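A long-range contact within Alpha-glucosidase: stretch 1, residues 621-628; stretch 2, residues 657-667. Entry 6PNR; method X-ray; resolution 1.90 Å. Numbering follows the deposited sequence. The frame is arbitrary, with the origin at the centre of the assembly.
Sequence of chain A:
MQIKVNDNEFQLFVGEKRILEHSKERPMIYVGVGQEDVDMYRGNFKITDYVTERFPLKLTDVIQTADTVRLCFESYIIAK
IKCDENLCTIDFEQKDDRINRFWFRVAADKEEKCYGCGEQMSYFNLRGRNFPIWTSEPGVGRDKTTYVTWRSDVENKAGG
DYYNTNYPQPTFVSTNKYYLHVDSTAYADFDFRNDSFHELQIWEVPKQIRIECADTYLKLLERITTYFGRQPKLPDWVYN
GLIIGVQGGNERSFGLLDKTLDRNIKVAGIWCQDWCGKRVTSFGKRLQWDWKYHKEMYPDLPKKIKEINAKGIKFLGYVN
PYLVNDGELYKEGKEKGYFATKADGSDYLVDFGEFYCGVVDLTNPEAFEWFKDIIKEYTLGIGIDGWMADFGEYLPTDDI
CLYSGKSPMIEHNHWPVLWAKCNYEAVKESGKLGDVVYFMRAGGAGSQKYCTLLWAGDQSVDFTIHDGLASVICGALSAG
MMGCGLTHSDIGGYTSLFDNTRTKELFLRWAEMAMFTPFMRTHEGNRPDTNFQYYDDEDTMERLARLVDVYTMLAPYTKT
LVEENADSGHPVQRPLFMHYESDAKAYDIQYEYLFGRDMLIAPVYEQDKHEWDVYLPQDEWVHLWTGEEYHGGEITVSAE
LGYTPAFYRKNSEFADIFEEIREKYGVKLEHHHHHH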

# COMPACT_ATOMS: atom_id res chain seq x y z
N TRP A 621 -11.43 44.73 -4.99
CA TRP A 621 -12.44 43.69 -4.84
C TRP A 621 -13.62 44.20 -4.02
O TRP A 621 -13.47 45.02 -3.11
CB TRP A 621 -11.87 42.45 -4.15
CG TRP A 621 -10.81 41.72 -4.89
CD1 TRP A 621 -9.47 41.72 -4.61
CD2 TRP A 621 -10.98 40.84 -6.01
NE1 TRP A 621 -8.80 40.91 -5.49
CE2 TRP A 621 -9.71 40.35 -6.36
CE3 TRP A 621 -12.10 40.41 -6.74
CZ2 TRP A 621 -9.51 39.46 -7.42
CZ3 TRP A 621 -11.90 39.54 -7.81
CH2 TRP A 621 -10.61 39.06 -8.13
N VAL A 622 -14.81 43.69 -4.36
CA VAL A 622 -16.04 43.98 -3.64
C VAL A 622 -16.65 42.65 -3.21
O VAL A 622 -16.94 41.80 -4.06
CB VAL A 622 -17.05 44.77 -4.50
CG1 VAL A 622 -18.29 45.10 -3.67
CG2 VAL A 622 -16.41 46.05 -5.06
N HIS A 623 -16.85 42.47 -1.90
CA HIS A 623 -17.56 41.30 -1.40
C HIS A 623 -19.01 41.33 -1.87
O HIS A 623 -19.71 42.33 -1.69
CB HIS A 623 -17.49 41.25 0.12
CG HIS A 623 -18.12 40.04 0.72
ND1 HIS A 623 -19.22 40.10 1.54
CD2 HIS A 623 -17.80 38.72 0.62
CE1 HIS A 623 -19.56 38.88 1.92
NE2 HIS A 623 -18.71 38.02 1.38
N LEU A 624 -19.46 40.23 -2.47
CA LEU A 624 -20.72 40.25 -3.23
C LEU A 624 -21.91 40.57 -2.34
O LEU A 624 -22.81 41.33 -2.74
CB LEU A 624 -20.93 38.92 -3.95
CG LEU A 624 -22.28 38.74 -4.66
CD1 LEU A 624 -22.44 39.77 -5.79
CD2 LEU A 624 -22.41 37.33 -5.20
N TRP A 625 -21.98 39.98 -1.15
CA TRP A 625 -23.18 40.08 -0.34
C TRP A 625 -23.23 41.35 0.50
O TRP A 625 -24.33 41.82 0.84
CB TRP A 625 -23.31 38.85 0.57
CG TRP A 625 -23.11 37.54 -0.17
CD1 TRP A 625 -22.07 36.66 -0.02
CD2 TRP A 625 -23.95 36.98 -1.19
NE1 TRP A 625 -22.22 35.59 -0.87
CE2 TRP A 625 -23.36 35.76 -1.60
CE3 TRP A 625 -25.15 37.39 -1.80
CZ2 TRP A 625 -23.94 34.95 -2.60
CZ3 TRP A 625 -25.71 36.59 -2.78
CH2 TRP A 625 -25.10 35.38 -3.17
N THR A 626 -22.08 41.93 0.85
CA THR A 626 -22.06 43.11 1.70
C THR A 626 -21.68 44.40 0.99
O THR A 626 -22.04 45.47 1.47
CB THR A 626 -21.09 42.91 2.88
OG1 THR A 626 -19.78 42.63 2.39
CG2 THR A 626 -21.57 41.77 3.77
N GLY A 627 -20.97 44.33 -0.14
CA GLY A 627 -20.46 45.51 -0.79
C GLY A 627 -19.16 46.04 -0.22
O GLY A 627 -18.62 47.01 -0.76
N GLU A 628 -18.63 45.42 0.84
CA GLU A 628 -17.38 45.87 1.42
C GLU A 628 -16.22 45.68 0.45
O GLU A 628 -16.15 44.68 -0.27
CB GLU A 628 -17.10 45.12 2.72
CG GLU A 628 -15.91 45.66 3.48
CD GLU A 628 -15.83 45.10 4.89
OE1 GLU A 628 -16.63 44.19 5.22
OE2 GLU A 628 -14.97 45.58 5.67
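Stretch 2, residues 657-667: IFEEIREKYGV

A helix that packs against a tight turn often does so by two means at once: apolar side chains fill the hollows, and the backbone just beyond the helix closes the contact with a hydrogen bond. Stretch 2 of this alpha-glucosidase is a compact example. Stretch 1 leaves a short strand, 621-623, and folds back on itself; the backbone bonds from Gly-627 N to His-623 O (2.8 Å) and from His-623 N to Glu-628 O (2.8 Å) hold the turn, and Leu-624 and Trp-625 project from it. Stretch 2 arrives as the last part of a helix, with phi/psi near -60/-40 from Ile-657 to Lys-664, and then extends through Gly-666 to Val-667.

The helix offers Phe-658, Ile-661, Arg-662 and Tyr-665, a spacing of three and four residues that gathers them along one flank. Phe-658 and Ile-661 direct their CA-to-CB bonds toward the turn. Leu-624, with chi1 t and chi2 p, is the bump received here: its CD1 lies 3.5 Å from Phe-658 O and 3.9 Å from Phe-658 CB, and both its methyls, CD1 and CD2, lie within 4.3 Å of Ile-661 CG2. Farther along the helix the Trp-625 ring takes over, its CZ3 being 3.8 Å from Ile-661 CG2 and 4.3 Å from Tyr-665 CB. Ile-661 CG2 is thus shared by Leu-624 and Trp-625.

Arg-662 follows the backbone of the turn. Its aliphatic part is laid close along the chain, with CB 3.2 Å from Leu-624 O, CG 3.4 Å from Trp-625 O and CD 3.4 Å from Gly-627 N. A p rotamer at chi3 bends the chain, and NH1 makes a weak hydrogen bond to Leu-624 O at 3.3 Å. Gly-627 CA covers one face of the guanidinium. The absence of a side chain matters at this point, since an ideal CB on Gly-627 would come within 3.0 Å of Arg-662 NE; its backbone angles, 83/-3, independently call for glycine.

The closest pair of CA atoms follows, Trp-625 CA and Gly-666 CA, 4.2 Å apart. The chains run in the same general sense here, with Thr-626 CA next beside Val-667 CA at 5.5 Å. Gly-666 CA sits at the edge of the Trp-625 ring and 3.4 Å from Trp-625 O; an ideal CB on Gly-666 would clash with Trp-625 O at 2.6 Å and, within its own stretch, with Arg-662 O at 2.5 Å. The same Trp-625 carbonyl accepts a hydrogen bond from Val-667 N at 2.9 Å. Val-667 then flanks the turn, its CG2 4.1 Å from Trp-625 CB and its CB 4.2 Å from Thr-626 CG2. Side chains fill the hollows; Gly-666 lets the two backbones close in, and Gly-627 leaves room for the Arg-662 side chain.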

# COMPACT_ATOMS: atom_id res chain seq x y z
N ILE A 657 -24.91 43.98 -12.58
CA ILE A 657 -25.55 42.71 -12.25
C ILE A 657 -25.24 42.32 -10.81
O ILE A 657 -26.12 41.92 -10.04
CB ILE A 657 -25.10 41.61 -13.22
CG1 ILE A 657 -25.62 41.87 -14.63
CG2 ILE A 657 -25.53 40.25 -12.71
CD1 ILE A 657 -27.11 42.02 -14.71
N PHE A 658 -23.96 42.38 -10.45
CA PHE A 658 -23.56 41.98 -9.10
C PHE A 658 -24.22 42.86 -8.04
O PHE A 658 -24.54 42.37 -6.95
CB PHE A 658 -22.04 42.02 -9.00
CG PHE A 658 -21.34 41.17 -10.03
CD1 PHE A 658 -21.86 39.93 -10.40
CD2 PHE A 658 -20.17 41.61 -10.63
CE1 PHE A 658 -21.22 39.16 -11.34
CE2 PHE A 658 -19.52 40.84 -11.56
CZ PHE A 658 -20.05 39.61 -11.93
N GLU A 659 -24.44 44.14 -8.35
CA GLU A 659 -25.12 45.01 -7.39
C GLU A 659 -26.59 44.64 -7.26
O GLU A 659 -27.15 44.74 -6.16
CB GLU A 659 -24.98 46.48 -7.81
CG GLU A 659 -23.60 47.05 -7.56
CD GLU A 659 -23.45 48.47 -8.12
OE1 GLU A 659 -24.48 49.11 -8.46
OE2 GLU A 659 -22.29 48.94 -8.21
N GLU A 660 -27.24 44.25 -8.36
CA GLU A 660 -28.62 43.80 -8.27
C GLU A 660 -28.72 42.55 -7.40
O GLU A 660 -29.68 42.40 -6.63
CB GLU A 660 -29.19 43.51 -9.66
CG GLU A 660 -29.31 44.72 -10.55
CD GLU A 660 -29.86 44.37 -11.92
OE1 GLU A 660 -30.18 43.18 -12.14
OE2 GLU A 660 -29.96 45.27 -12.78
N ILE A 661 -27.74 41.65 -7.49
CA ILE A 661 -27.73 40.45 -6.65
C ILE A 661 -27.61 40.84 -5.18
O ILE A 661 -28.34 40.32 -4.33
CB ILE A 661 -26.61 39.49 -7.09
CG1 ILE A 661 -26.88 38.97 -8.51
CG2 ILE A 661 -26.44 38.35 -6.07
CD1 ILE A 661 -25.70 38.25 -9.12
N ARG A 662 -26.67 41.74 -4.86
CA ARG A 662 -26.54 42.18 -3.47
C ARG A 662 -27.82 42.83 -2.99
O ARG A 662 -28.28 42.57 -1.87
CB ARG A 662 -25.38 43.15 -3.30
CG ARG A 662 -25.30 43.67 -1.85
CD ARG A 662 -24.04 44.45 -1.52
NE ARG A 662 -23.83 45.59 -2.42
CZ ARG A 662 -22.99 45.56 -3.45
NH1 ARG A 662 -22.30 44.46 -3.72
NH2 ARG A 662 -22.84 46.64 -4.22
N GLU A 663 -28.43 43.68 -3.81
CA GLU A 663 -29.66 44.34 -3.40
C GLU A 663 -30.75 43.32 -3.11
O GLU A 663 -31.45 43.43 -2.10
CB GLU A 663 -30.13 45.31 -4.49
CG GLU A 663 -31.27 46.20 -4.05
CD GLU A 663 -30.92 47.67 -4.17
OE1 GLU A 663 -30.45 48.08 -5.25
OE2 GLU A 663 -31.09 48.40 -3.17
N LYS A 664 -30.89 42.31 -3.97
CA LYS A 664 -31.99 41.36 -3.82
C LYS A 664 -31.72 40.33 -2.73
O LYS A 664 -32.63 39.95 -1.99
CB LYS A 664 -32.27 40.67 -5.15
CG LYS A 664 -33.61 39.96 -5.17
CD LYS A 664 -33.94 39.38 -6.54
CE LYS A 664 -35.33 38.76 -6.52
NZ LYS A 664 -35.60 37.97 -7.76
N TYR A 665 -30.48 39.86 -2.61
CA TYR A 665 -30.19 38.67 -1.82
C TYR A 665 -29.01 38.85 -0.87
O TYR A 665 -28.59 37.88 -0.23
CB TYR A 665 -29.93 37.49 -2.76
CG TYR A 665 -31.16 36.95 -3.46
CD1 TYR A 665 -32.30 36.59 -2.74
CD2 TYR A 665 -31.18 36.77 -4.84
CE1 TYR A 665 -33.42 36.07 -3.38
CE2 TYR A 665 -32.29 36.25 -5.49
CZ TYR A 665 -33.41 35.90 -4.75
OH TYR A 665 -34.51 35.39 -5.38
N GLY A 666 -28.48 40.06 -0.74
CA GLY A 666 -27.32 40.30 0.08
C GLY A 666 -27.65 40.47 1.55
O GLY A 666 -28.78 40.25 2.00
N VAL A 667 -26.64 40.85 2.31
CA VAL A 667 -26.79 41.07 3.75
C VAL A 667 -27.14 42.53 4.01
O VAL A 667 -28.24 42.85 4.46
CB VAL A 667 -25.51 40.66 4.51
CG1 VAL A 667 -25.68 40.88 6.01
CG2 VAL A 667 -25.16 39.21 4.22